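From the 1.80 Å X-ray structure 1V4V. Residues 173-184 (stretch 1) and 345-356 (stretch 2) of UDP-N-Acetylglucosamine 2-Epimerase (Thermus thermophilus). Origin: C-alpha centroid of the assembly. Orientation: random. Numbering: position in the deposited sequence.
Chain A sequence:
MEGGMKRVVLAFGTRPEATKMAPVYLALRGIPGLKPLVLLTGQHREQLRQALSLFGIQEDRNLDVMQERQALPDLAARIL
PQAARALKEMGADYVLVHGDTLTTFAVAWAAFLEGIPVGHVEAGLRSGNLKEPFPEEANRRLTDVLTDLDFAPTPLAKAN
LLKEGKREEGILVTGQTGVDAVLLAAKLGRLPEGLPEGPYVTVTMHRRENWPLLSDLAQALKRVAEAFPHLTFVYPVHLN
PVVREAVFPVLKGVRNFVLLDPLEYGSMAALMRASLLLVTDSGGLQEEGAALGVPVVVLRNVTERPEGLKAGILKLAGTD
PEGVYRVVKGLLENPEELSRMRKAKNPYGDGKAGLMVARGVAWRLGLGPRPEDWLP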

# COMPACT_ATOMS: atom_id res chain seq x y z
N VAL A 173 -6.93 -1.22 -18.50
CA VAL A 173 -5.70 -1.39 -19.26
C VAL A 173 -5.68 -0.24 -20.25
O VAL A 173 -6.54 -0.14 -21.12
CB VAL A 173 -5.68 -2.74 -20.02
CG1 VAL A 173 -4.41 -2.85 -20.84
CG2 VAL A 173 -5.76 -3.89 -19.03
N THR A 174 -4.68 0.63 -20.13
CA THR A 174 -4.60 1.82 -20.96
C THR A 174 -3.49 1.89 -22.00
O THR A 174 -3.59 2.65 -22.96
CB THR A 174 -4.44 3.07 -20.08
OG1 THR A 174 -3.17 2.99 -19.41
CG2 THR A 174 -5.55 3.15 -19.04
N GLY A 175 -2.45 1.09 -21.82
CA GLY A 175 -1.31 1.17 -22.71
C GLY A 175 -0.45 2.24 -22.06
O GLY A 175 -0.84 2.77 -21.02
N GLN A 176 0.70 2.58 -22.64
CA GLN A 176 1.56 3.57 -22.01
C GLN A 176 1.32 5.02 -22.42
O GLN A 176 1.25 5.34 -23.61
CB GLN A 176 3.03 3.21 -22.27
CG GLN A 176 3.42 1.84 -21.74
CD GLN A 176 4.92 1.66 -21.66
OE1 GLN A 176 5.43 0.53 -21.73
NE2 GLN A 176 5.65 2.76 -21.50
N THR A 177 1.20 5.91 -21.44
CA THR A 177 0.99 7.32 -21.75
C THR A 177 2.27 7.88 -22.37
O THR A 177 2.26 8.94 -23.00
CB THR A 177 0.63 8.15 -20.50
OG1 THR A 177 1.70 8.11 -19.55
CG2 THR A 177 -0.64 7.61 -19.85
N GLY A 178 3.38 7.16 -22.18
CA GLY A 178 4.65 7.59 -22.74
C GLY A 178 4.55 7.75 -24.25
O GLY A 178 5.22 8.61 -24.84
N VAL A 179 3.72 6.93 -24.88
CA VAL A 179 3.52 7.00 -26.33
C VAL A 179 2.90 8.35 -26.67
O VAL A 179 3.37 9.06 -27.55
CB VAL A 179 2.59 5.87 -26.82
CG1 VAL A 179 2.39 5.97 -28.33
CG2 VAL A 179 3.19 4.53 -26.46
N ASP A 180 1.83 8.70 -25.95
CA ASP A 180 1.14 9.97 -26.15
C ASP A 180 2.13 11.12 -26.00
O ASP A 180 2.11 12.09 -26.76
CB ASP A 180 0.05 10.19 -25.08
CG ASP A 180 -0.97 9.07 -25.04
OD1 ASP A 180 -0.58 7.89 -25.05
OD2 ASP A 180 -2.18 9.39 -24.97
N ALA A 181 3.00 11.01 -24.99
CA ALA A 181 3.99 12.05 -24.70
C ALA A 181 4.94 12.35 -25.85
O ALA A 181 5.23 13.51 -26.13
CB ALA A 181 4.78 11.67 -23.46
N VAL A 182 5.44 11.30 -26.51
CA VAL A 182 6.35 11.50 -27.63
C VAL A 182 5.62 12.22 -28.76
O VAL A 182 6.14 13.18 -29.33
CB VAL A 182 6.90 10.16 -28.16
CG1 VAL A 182 7.89 10.41 -29.29
CG2 VAL A 182 7.58 9.40 -27.03
N LEU A 183 4.41 11.76 -29.08
CA LEU A 183 3.61 12.36 -30.14
C LEU A 183 3.36 13.84 -29.85
O LEU A 183 3.42 14.68 -30.75
CB LEU A 183 2.27 11.63 -30.27
CG LEU A 183 2.32 10.20 -30.81
CD1 LEU A 183 0.95 9.55 -30.67
CD2 LEU A 183 2.75 10.22 -32.27
N LEU A 184 3.08 14.15 -28.59
CA LEU A 184 2.84 15.52 -28.17
C LEU A 184 4.12 16.35 -28.28
O LEU A 184 4.11 17.47 -28.79
CB LEU A 184 2.32 15.55 -26.73
CG LEU A 184 2.06 16.91 -26.08
CD1 LEU A 184 1.10 17.72 -26.93
CD2 LEU A 184 1.48 16.69 -24.68
N LYS A 345 1.48 -2.25 -35.66
CA LYS A 345 0.78 -1.88 -34.44
C LYS A 345 1.81 -1.67 -33.33
O LYS A 345 2.65 -2.53 -33.09
CB LYS A 345 -0.20 -2.98 -34.03
CG LYS A 345 -0.91 -2.72 -32.71
CD LYS A 345 -1.71 -3.93 -32.25
CE LYS A 345 -2.27 -3.72 -30.85
NZ LYS A 345 -3.14 -2.52 -30.77
N ASN A 346 1.75 -0.52 -32.66
CA ASN A 346 2.68 -0.23 -31.57
C ASN A 346 2.31 -1.15 -30.40
O ASN A 346 1.21 -1.06 -29.87
CB ASN A 346 2.56 1.23 -31.14
CG ASN A 346 3.57 1.60 -30.08
OD1 ASN A 346 3.74 0.90 -29.09
ND2 ASN A 346 4.25 2.73 -30.28
N PRO A 347 3.24 -2.02 -29.98
CA PRO A 347 2.98 -2.95 -28.87
C PRO A 347 2.99 -2.31 -27.49
O PRO A 347 2.76 -2.99 -26.49
CB PRO A 347 4.10 -3.96 -29.03
CG PRO A 347 5.25 -3.08 -29.43
CD PRO A 347 4.62 -2.18 -30.48
N TYR A 348 3.24 -1.00 -27.43
CA TYR A 348 3.29 -0.29 -26.15
C TYR A 348 2.05 0.54 -25.86
O TYR A 348 1.71 0.78 -24.70
CB TYR A 348 4.51 0.63 -26.11
CG TYR A 348 5.80 -0.04 -26.53
CD1 TYR A 348 6.38 -1.05 -25.76
CD2 TYR A 348 6.42 0.31 -27.73
CE1 TYR A 348 7.56 -1.68 -26.17
CE2 TYR A 348 7.59 -0.31 -28.15
CZ TYR A 348 8.15 -1.31 -27.36
OH TYR A 348 9.31 -1.93 -27.79
N GLY A 349 1.37 0.99 -26.91
CA GLY A 349 0.18 1.80 -26.73
C GLY A 349 -0.22 2.45 -28.04
O GLY A 349 0.60 2.55 -28.95
N ASP A 350 -1.47 2.90 -28.14
CA ASP A 350 -1.97 3.52 -29.36
C ASP A 350 -1.86 5.05 -29.39
O ASP A 350 -2.45 5.69 -30.26
CB ASP A 350 -3.42 3.08 -29.62
CG ASP A 350 -4.38 3.53 -28.52
OD1 ASP A 350 -5.54 3.07 -28.53
OD2 ASP A 350 -3.99 4.36 -27.67
N GLY A 351 -1.11 5.62 -28.45
CA GLY A 351 -0.94 7.06 -28.42
C GLY A 351 -2.08 7.83 -27.77
O GLY A 351 -2.04 9.06 -27.69
N LYS A 352 -3.08 7.11 -27.28
CA LYS A 352 -4.22 7.74 -26.64
C LYS A 352 -4.48 7.22 -25.22
O LYS A 352 -5.61 7.25 -24.73
CB LYS A 352 -5.46 7.55 -27.51
CG LYS A 352 -5.28 8.18 -28.89
CD LYS A 352 -6.43 7.88 -29.83
CE LYS A 352 -6.21 8.58 -31.16
NZ LYS A 352 -6.04 10.06 -30.98
N ALA A 353 -3.42 6.76 -24.56
CA ALA A 353 -3.54 6.25 -23.19
C ALA A 353 -3.99 7.36 -22.25
O ALA A 353 -4.76 7.13 -21.31
CB ALA A 353 -2.20 5.68 -22.73
N GLY A 354 -3.51 8.57 -22.51
CA GLY A 354 -3.86 9.72 -21.69
C GLY A 354 -5.35 9.98 -21.71
O GLY A 354 -5.95 10.30 -20.69
N LEU A 355 -5.96 9.85 -22.89
CA LEU A 355 -7.39 10.07 -23.03
C LEU A 355 -8.16 9.01 -22.25
O LEU A 355 -9.19 9.30 -21.65
CB LEU A 355 -7.80 10.03 -24.50
CG LEU A 355 -9.27 10.29 -24.81
CD1 LEU A 355 -9.69 11.64 -24.24
CD2 LEU A 355 -9.50 10.25 -26.31
N MSE A 356 -7.66 7.77 -22.27
CA MSE A 356 -8.32 6.69 -21.54
C MSE A 356 -8.23 6.90 -20.04
O MSE A 356 -9.20 6.64 -19.31
CB MSE A 356 -7.73 5.34 -21.92
CG MSE A 356 -8.24 4.79 -23.24
SE MSE A 356 -7.61 3.01 -23.58
CE MSE A 356 -8.13 2.24 -21.87
O HOH W 1 -2.81 3.33 -25.41
O HOH W 2 -0.43 4.95 -25.76
O HOH W 3 -4.26 11.04 -25.03

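The polar centre of the contact is Asp180, in the first helix, which lies against the start of the second. Its CA-to-CB bond points toward the other stretch, and chi1 of -57° (m) with chi2 of 46° brings both carboxylate oxygens to the backbone there. Gly354 N donates to Asp180 OD2 at 2.9 Å, while Ala353 N makes a weak hydrogen bond to Asp180 OD1 at 3.1 Å. The short side chain thus accepts from two amides at the beginning of a helix, where they lack partners from a preceding turn. Water 3 extends the arrangement, donating to Asp180 OD2 (2.7 Å) and accepting weakly from Leu355 N (3.0 Å).

A second anchor is purely backbone: Gln176 N donates to Tyr348 O at 2.9 Å. Nearby, Gly175 CA and Gly349 CA approach to 4.3 Å, a spacing suited to residues without side chains; a CB on Gly175 would lie 3.2 Å from Gly349 CA. The carbonyl of Tyr348 is presented by a turn in which Asn346, with chi1 t, accepts from Tyr348 N through OD1 at 2.6 Å.

Apolar packing fills the space between. Val179, in the t rotamer, directs CG1 to Gly351 CA (3.5 Å) and CG2 to Tyr348 CB (4.1 Å), so its two methyls reach different parts of the loop. Gly351 has phi/psi of 82/1, which favours glycine, and a CB there would clash with Leu183 CD1. Ala353 is buried, its CB 3.3 Å from Thr174 O and 3.8 Å from Thr177 CG2. The p rotamer of Thr174 lets OG1 donate to Gly175 O (2.8 Å) within its own stretch, leaving CG2 3.9 Å from CE of selenomethionine Met356. Waters 1 and 2 bridge Thr174 O to Asp350 N and Gln176 O to Gly351 N.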